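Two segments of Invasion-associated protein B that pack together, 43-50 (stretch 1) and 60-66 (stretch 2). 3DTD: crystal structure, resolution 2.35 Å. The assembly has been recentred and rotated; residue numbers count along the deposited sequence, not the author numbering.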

# COMPACT_ATOMS: atom_id res chain seq x y z
N LYS C 43 40.84 14.05 -5.68
CA LYS C 43 39.72 14.66 -4.96
C LYS C 43 39.19 15.85 -5.76
O LYS C 43 39.92 16.81 -6.02
CB LYS C 43 40.16 15.10 -3.56
CG LYS C 43 39.02 15.57 -2.66
CD LYS C 43 39.27 15.19 -1.20
CE LYS C 43 38.25 15.81 -0.26
NZ LYS C 43 38.61 17.20 0.12
N VAL C 44 37.93 15.74 -6.17
CA VAL C 44 37.26 16.76 -6.97
C VAL C 44 36.13 17.39 -6.15
O VAL C 44 35.25 16.69 -5.65
CB VAL C 44 36.73 16.19 -8.32
CG1 VAL C 44 35.93 17.24 -9.09
CG2 VAL C 44 37.88 15.68 -9.18
N CYS C 45 36.18 18.71 -6.01
CA CYS C 45 35.18 19.43 -5.25
C CYS C 45 34.35 20.30 -6.18
O CYS C 45 34.88 21.00 -7.03
CB CYS C 45 35.84 20.27 -4.16
SG CYS C 45 36.72 19.28 -2.94
N PHE C 46 33.04 20.24 -6.00
CA PHE C 46 32.14 21.05 -6.82
C PHE C 46 31.24 21.98 -6.01
O PHE C 46 30.93 21.73 -4.85
CB PHE C 46 31.35 20.21 -7.84
CG PHE C 46 30.51 19.12 -7.23
CD1 PHE C 46 29.15 19.33 -7.00
CD2 PHE C 46 31.06 17.87 -6.93
CE1 PHE C 46 28.35 18.32 -6.46
CE2 PHE C 46 30.27 16.86 -6.38
CZ PHE C 46 28.91 17.08 -6.15
N MET C 47 30.83 23.05 -6.68
CA MET C 47 30.10 24.17 -6.11
C MET C 47 28.73 24.14 -6.77
O MET C 47 28.64 24.19 -7.99
CB MET C 47 30.83 25.43 -6.56
CG MET C 47 30.75 26.61 -5.67
SD MET C 47 31.72 27.93 -6.42
CE MET C 47 30.52 29.22 -6.20
N HIS C 48 27.66 24.06 -5.99
CA HIS C 48 26.34 23.89 -6.60
C HIS C 48 25.18 24.62 -5.92
O HIS C 48 25.25 24.97 -4.75
CB HIS C 48 26.00 22.41 -6.80
CG HIS C 48 25.99 21.61 -5.54
ND1 HIS C 48 24.83 21.28 -4.88
CD2 HIS C 48 27.00 21.07 -4.82
CE1 HIS C 48 25.12 20.57 -3.81
NE2 HIS C 48 26.43 20.43 -3.75
N ARG C 49 24.13 24.83 -6.71
CA ARG C 49 22.94 25.58 -6.31
C ARG C 49 21.73 25.10 -7.13
O ARG C 49 21.81 24.98 -8.35
CB ARG C 49 23.17 27.08 -6.53
CG ARG C 49 21.93 27.96 -6.48
CD ARG C 49 21.71 28.50 -5.08
NE ARG C 49 20.33 28.95 -4.88
CZ ARG C 49 19.58 28.63 -3.83
NH1 ARG C 49 20.05 27.88 -2.85
NH2 ARG C 49 18.34 29.10 -3.76
N GLN C 50 20.62 24.83 -6.49
CA GLN C 50 19.42 24.66 -7.22
C GLN C 50 18.36 25.63 -6.85
O GLN C 50 18.33 26.10 -5.77
CB GLN C 50 18.95 23.22 -7.20
CG GLN C 50 18.50 22.75 -5.93
CD GLN C 50 18.40 21.28 -5.88
OE1 GLN C 50 17.91 20.74 -4.93
NE2 GLN C 50 18.85 20.62 -6.90
N VAL C 60 15.68 25.08 -12.09
CA VAL C 60 17.00 25.39 -12.61
C VAL C 60 18.09 24.99 -11.58
O VAL C 60 17.88 25.11 -10.38
CB VAL C 60 17.09 26.88 -13.13
CG1 VAL C 60 16.60 27.86 -12.09
CG2 VAL C 60 18.48 27.25 -13.58
N ALA C 61 19.21 24.46 -12.08
CA ALA C 61 20.32 24.04 -11.24
C ALA C 61 21.66 24.44 -11.87
O ALA C 61 21.76 24.58 -13.09
CB ALA C 61 20.28 22.52 -11.00
N MET C 62 22.67 24.65 -11.04
CA MET C 62 24.00 25.01 -11.51
C MET C 62 25.05 24.27 -10.70
O MET C 62 24.99 24.25 -9.48
CB MET C 62 24.21 26.53 -11.41
CG MET C 62 25.62 27.00 -11.79
SD MET C 62 25.77 28.76 -12.15
CE MET C 62 25.01 28.78 -13.76
N SER C 63 25.99 23.63 -11.39
CA SER C 63 27.10 22.93 -10.75
C SER C 63 28.41 23.36 -11.41
O SER C 63 28.50 23.42 -12.63
CB SER C 63 26.91 21.41 -10.85
OG SER C 63 27.72 20.74 -9.89
N VAL C 64 29.41 23.65 -10.58
CA VAL C 64 30.61 24.35 -11.03
C VAL C 64 31.89 23.83 -10.35
O VAL C 64 31.88 23.53 -9.15
CB VAL C 64 30.41 25.90 -10.89
CG1 VAL C 64 31.57 26.60 -10.21
CG2 VAL C 64 30.08 26.52 -12.24
N VAL C 65 32.96 23.67 -11.13
CA VAL C 65 34.28 23.29 -10.62
C VAL C 65 35.33 24.35 -10.94
O VAL C 65 35.18 25.13 -11.89
CB VAL C 65 34.77 21.90 -11.14
CG1 VAL C 65 33.92 20.78 -10.58
CG2 VAL C 65 34.82 21.85 -12.67
N LEU C 66 36.39 24.38 -10.13
CA LEU C 66 37.55 25.23 -10.36
C LEU C 66 38.65 24.38 -11.00
O LEU C 66 39.18 23.45 -10.37
CB LEU C 66 38.04 25.81 -9.04
CG LEU C 66 38.81 27.13 -8.90
CD1 LEU C 66 39.90 26.94 -7.88
CD2 LEU C 66 39.38 27.73 -10.20
O HOH W 1 36.86 22.81 -7.80

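This contact is a pairing of two antiparallel β-strands, held by four backbone hydrogen bonds at two residue pairs, tied by a water where the direct ladder stops, and trimmed on its faces by modest apolar side-chain contacts. The N-to-C directions differ by 153°, and the two stretches together bury 443 Å².

The register is marked by two hydrogen-bonded pairs, each closed by a bond in both directions. At the first, Met47 N donates to Val64 O at 2.7 Å, and Val64 N returns a bond to Met47 O at 2.8 Å, the latter more bent, with an angle of 136° at the hydrogen. At the second, Arg49 N reaches Met62 O at 3.0 Å while Met62 N reaches Arg49 O at 2.8 Å, both near 155°. Between and beyond them lie the non-hydrogen-bonded pairs His48–Ser63 and Gln50–Ala61, whose CA atoms come within 4.3 and 4.2 Å. The alternation is the rule of an antiparallel sheet: wide pairs carry the amide bonds, narrow pairs bring the alpha carbons together. At His48–Ser63 the alpha carbons use the same carbonyls, since His48 CA lies 3.2 Å from Met62 O and Ser63 CA lies 3.4 Å from Met47 O, so these oxygens accept an N-H bond and a CA-H contact together.

Past Met47 the direct ladder gives way to a water. It donates to Cys45 O and accepts from Leu66 N, each at 2.8 Å, and so satisfies one carbonyl and one amide where the strands no longer bond directly.

The register also sorts the side chains. Met47, Arg49, Met62 and Val64 share one face of the sheet, His48, Gln50, Ala61 and Ser63 the other. On the first face, Met47 CB meets Val64 CG1 at 3.9 Å, but the ends of Met47, Arg49 and Met62 lead away from the partner strand, so pairing there rests on the parts near the backbone. On the second, small residues sit across from larger ones: Gln50 CB lies 4.1 Å from Ala61 CB, and His48 CB lies 3.9 Å from Ser63 OG. That same hydroxyl approaches the Phe46 ring obliquely, with Ser63 OG 3.5 Å from Phe46 CD1.

Val65 gathers the apolar contacts near the water. Its CG1 is 3.8 Å from Phe46 CB and 4.3 Å from Val44 CG1, one methyl touching two side chains of the opposing strand.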